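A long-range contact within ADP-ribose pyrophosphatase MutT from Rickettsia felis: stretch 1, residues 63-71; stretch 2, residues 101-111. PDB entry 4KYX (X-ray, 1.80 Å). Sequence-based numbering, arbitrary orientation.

Stretch 1 63-71: VLEETNLII
Stretch 2, residues 101-111: LNEHELQNLEP

Six hydrogen bonds join the end of a helix and the chain following it (63-71) to a mostly irregular segment (101-111). The segments run antiparallel: CA atoms pair Glu 66 with Leu 109 (5.2 Å), Thr 67 with Gln 107 (5.1 Å) and Ile 70 with Leu 101 (5.8 Å).

Asn 102 makes the tightest link. Its side chain (chi1 p, chi2 -31°) presents an acceptor and a donor at once: OD1 receives Ile 70 N at 2.8 Å, almost linearly, while ND2 gives to Asn 68 O at 3.1 Å and, within its own segment, to Glu 105 OE2 at 2.8 Å. A carboxamide thus serves extended backbone (Ile 70, phi/psi -106/118) as another peptide group would. Beside it, Leu 101 N donates to Ile 70 O at 2.9 Å.

Asn 68 leaves the helix with positive phi (67/9), a conformation asparagine tolerates better than most residues. Its CB points toward the other segment, and with chi1 t its ND2 donates to Glu 105 O at 3.1 Å, at the last residue of the 3-10 segment 103-105.

Carbonyls near the helix end accept backbone donors: Gln 107 N reaches Thr 67 O at 2.9 Å, nearly straight, and Leu 109 N reaches Glu 66 O at 3.2 Å. A water also donates to Glu 66 O (2.7 Å) and to Asn 108 OD1 (2.9 Å), and accepts from Glu 110 N (3.0 Å). Thr 67, chi1 p, turns OG1 back to Val 63 O (2.5 Å) and accepts Leu 69 N (3.1 Å).

Packing completes the contact. Buried Leu 69 (m, t) starts sideways, but its branched apolar end comes nearer, setting CD1 3.9 Å from Leu 106 CD1 (Leu 106 t, p) and CD2 3.7 Å from Glu 103 CA. Leu 109 (m, t), pointing toward the helix side, lays CD1 3.8 Å from Asn 68 CB, an apolar methyl needing no polar partner. Glu 66 OE2 and Glu 110 OE1, like charges, stand 4.2 Å apart.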

# COMPACT_ATOMS: atom_id res chain seq x y z
N VAL A 63 17.23 1.36 4.61
CA VAL A 63 18.39 0.64 4.06
C VAL A 63 19.70 1.13 4.72
O VAL A 63 20.56 0.32 5.14
CB VAL A 63 18.44 0.70 2.51
CG1 VAL A 63 19.78 0.20 1.95
CG2 VAL A 63 17.26 -0.08 1.94
N LEU A 64 19.86 2.45 4.82
CA LEU A 64 21.06 2.99 5.44
C LEU A 64 21.17 2.58 6.91
O LEU A 64 22.28 2.19 7.38
CB LEU A 64 21.12 4.54 5.31
CG LEU A 64 22.41 5.28 5.64
CD1 LEU A 64 23.56 4.75 4.82
CD2 LEU A 64 22.14 6.80 5.39
N GLU A 65 20.10 2.77 7.65
CA GLU A 65 20.05 2.42 9.08
C GLU A 65 20.39 0.94 9.34
O GLU A 65 20.98 0.61 10.35
CB GLU A 65 18.67 2.68 9.70
CG GLU A 65 18.43 4.13 10.02
CD GLU A 65 17.01 4.40 10.49
OE1 GLU A 65 16.24 3.41 10.71
OE2 GLU A 65 16.66 5.58 10.61
N GLU A 66 19.93 0.05 8.45
CA GLU A 66 20.03 -1.40 8.70
C GLU A 66 21.34 -2.07 8.18
O GLU A 66 21.81 -3.06 8.77
CB GLU A 66 18.79 -2.10 8.13
CG GLU A 66 17.53 -1.67 8.85
CD GLU A 66 16.27 -2.15 8.19
OE1 GLU A 66 16.35 -2.70 7.08
OE2 GLU A 66 15.16 -1.89 8.74
N THR A 67 21.88 -1.54 7.09
CA THR A 67 22.87 -2.22 6.28
C THR A 67 24.09 -1.34 5.97
O THR A 67 25.02 -1.84 5.39
CB THR A 67 22.30 -2.68 4.92
OG1 THR A 67 22.02 -1.50 4.12
CG2 THR A 67 21.06 -3.52 5.11
N ASN A 68 24.04 -0.05 6.30
CA ASN A 68 25.07 0.94 5.91
C ASN A 68 25.16 1.21 4.40
O ASN A 68 26.07 1.90 3.96
CB ASN A 68 26.45 0.46 6.43
CG ASN A 68 27.44 1.57 6.65
OD1 ASN A 68 27.11 2.61 7.15
ND2 ASN A 68 28.72 1.31 6.32
N LEU A 69 24.20 0.71 3.63
CA LEU A 69 24.23 0.83 2.20
C LEU A 69 23.43 2.05 1.77
O LEU A 69 22.42 2.39 2.39
CB LEU A 69 23.63 -0.40 1.52
CG LEU A 69 24.36 -1.70 1.74
CD1 LEU A 69 23.64 -2.94 1.22
CD2 LEU A 69 25.75 -1.57 1.12
N ILE A 70 23.91 2.68 0.71
CA ILE A 70 23.28 3.85 0.13
C ILE A 70 22.62 3.39 -1.15
O ILE A 70 23.31 2.94 -2.09
CB ILE A 70 24.34 4.97 -0.16
CG1 ILE A 70 24.86 5.52 1.15
CG2 ILE A 70 23.70 6.03 -1.00
CD1 ILE A 70 26.01 6.53 1.00
N ILE A 71 21.29 3.51 -1.21
CA ILE A 71 20.59 3.20 -2.44
C ILE A 71 20.13 4.45 -3.07
O ILE A 71 19.95 5.48 -2.37
CB ILE A 71 19.37 2.25 -2.25
CG1 ILE A 71 18.45 2.76 -1.17
CG2 ILE A 71 19.85 0.82 -1.97
CD1 ILE A 71 17.03 2.31 -1.37
N LEU A 101 24.96 1.68 -4.11
CA LEU A 101 26.11 2.38 -4.68
C LEU A 101 27.43 2.01 -4.00
O LEU A 101 28.51 2.39 -4.48
CB LEU A 101 25.85 3.88 -4.57
CG LEU A 101 24.66 4.38 -5.37
CD1 LEU A 101 24.55 5.90 -5.27
CD2 LEU A 101 24.77 3.95 -6.84
N ASN A 102 27.38 1.32 -2.87
CA ASN A 102 28.54 1.13 -2.03
C ASN A 102 28.47 -0.26 -1.40
O ASN A 102 28.61 -0.39 -0.20
CB ASN A 102 28.56 2.20 -0.93
CG ASN A 102 27.36 2.13 0.02
OD1 ASN A 102 26.27 1.72 -0.36
ND2 ASN A 102 27.55 2.56 1.27
N GLU A 103 28.24 -1.28 -2.22
CA GLU A 103 27.99 -2.61 -1.69
C GLU A 103 29.09 -3.14 -0.78
O GLU A 103 28.82 -3.92 0.13
CB GLU A 103 27.70 -3.61 -2.82
CG GLU A 103 28.88 -3.92 -3.73
CD GLU A 103 28.44 -4.68 -4.95
OE1 GLU A 103 27.76 -4.05 -5.80
OE2 GLU A 103 28.68 -5.91 -5.02
N HIS A 104 30.35 -2.73 -1.00
CA HIS A 104 31.42 -3.23 -0.14
C HIS A 104 31.42 -2.67 1.27
O HIS A 104 32.16 -3.20 2.12
CB HIS A 104 32.78 -3.03 -0.80
CG HIS A 104 32.90 -3.76 -2.09
ND1 HIS A 104 33.50 -3.21 -3.21
CD2 HIS A 104 32.40 -4.96 -2.47
CE1 HIS A 104 33.41 -4.08 -4.21
NE2 HIS A 104 32.75 -5.14 -3.79
N GLU A 105 30.58 -1.66 1.53
CA GLU A 105 30.45 -1.08 2.85
C GLU A 105 29.32 -1.75 3.65
O GLU A 105 29.00 -1.29 4.73
CB GLU A 105 30.18 0.43 2.75
CG GLU A 105 31.37 1.15 2.14
CD GLU A 105 31.27 2.63 2.10
OE1 GLU A 105 32.35 3.22 1.95
OE2 GLU A 105 30.19 3.21 2.12
N LEU A 106 28.74 -2.83 3.16
CA LEU A 106 27.71 -3.55 3.88
C LEU A 106 28.16 -3.83 5.30
O LEU A 106 29.27 -4.37 5.51
CB LEU A 106 27.42 -4.86 3.18
CG LEU A 106 26.50 -5.88 3.89
CD1 LEU A 106 25.09 -5.25 4.03
CD2 LEU A 106 26.46 -7.17 3.11
N GLN A 107 27.34 -3.43 6.27
CA GLN A 107 27.57 -3.77 7.68
C GLN A 107 26.25 -4.15 8.29
O GLN A 107 25.22 -3.56 7.95
CB GLN A 107 28.17 -2.59 8.46
CG GLN A 107 29.54 -2.24 7.98
CD GLN A 107 30.17 -1.11 8.77
OE1 GLN A 107 29.66 -0.69 9.79
NE2 GLN A 107 31.31 -0.63 8.29
N ASN A 108 26.29 -5.10 9.22
CA ASN A 108 25.08 -5.43 9.98
C ASN A 108 24.92 -4.46 11.15
O ASN A 108 25.51 -4.66 12.25
CB ASN A 108 25.19 -6.85 10.53
CG ASN A 108 23.91 -7.34 11.15
OD1 ASN A 108 22.93 -6.60 11.25
ND2 ASN A 108 23.89 -8.61 11.54
N LEU A 109 24.14 -3.41 10.93
CA LEU A 109 23.97 -2.41 11.93
C LEU A 109 22.92 -2.68 12.98
O LEU A 109 22.84 -1.93 13.93
CB LEU A 109 23.70 -1.04 11.24
CG LEU A 109 24.87 -0.62 10.35
CD1 LEU A 109 24.58 0.72 9.68
CD2 LEU A 109 26.17 -0.57 11.14
N GLU A 110 22.12 -3.73 12.82
CA GLU A 110 21.13 -4.14 13.84
C GLU A 110 21.31 -5.62 14.15
O GLU A 110 20.45 -6.46 13.85
CB GLU A 110 19.72 -3.82 13.37
CG GLU A 110 19.52 -2.33 13.09
CD GLU A 110 18.08 -1.91 12.90
OE1 GLU A 110 17.27 -2.68 12.33
OE2 GLU A 110 17.75 -0.79 13.32
N PRO A 111 22.46 -5.95 14.76
CA PRO A 111 22.77 -7.37 14.94
C PRO A 111 21.91 -8.11 15.96
O PRO A 111 21.92 -9.34 15.99
CB PRO A 111 24.23 -7.39 15.41
CG PRO A 111 24.61 -5.98 15.70
CD PRO A 111 23.46 -5.07 15.39
O HOH W 1 20.72 -4.84 10.42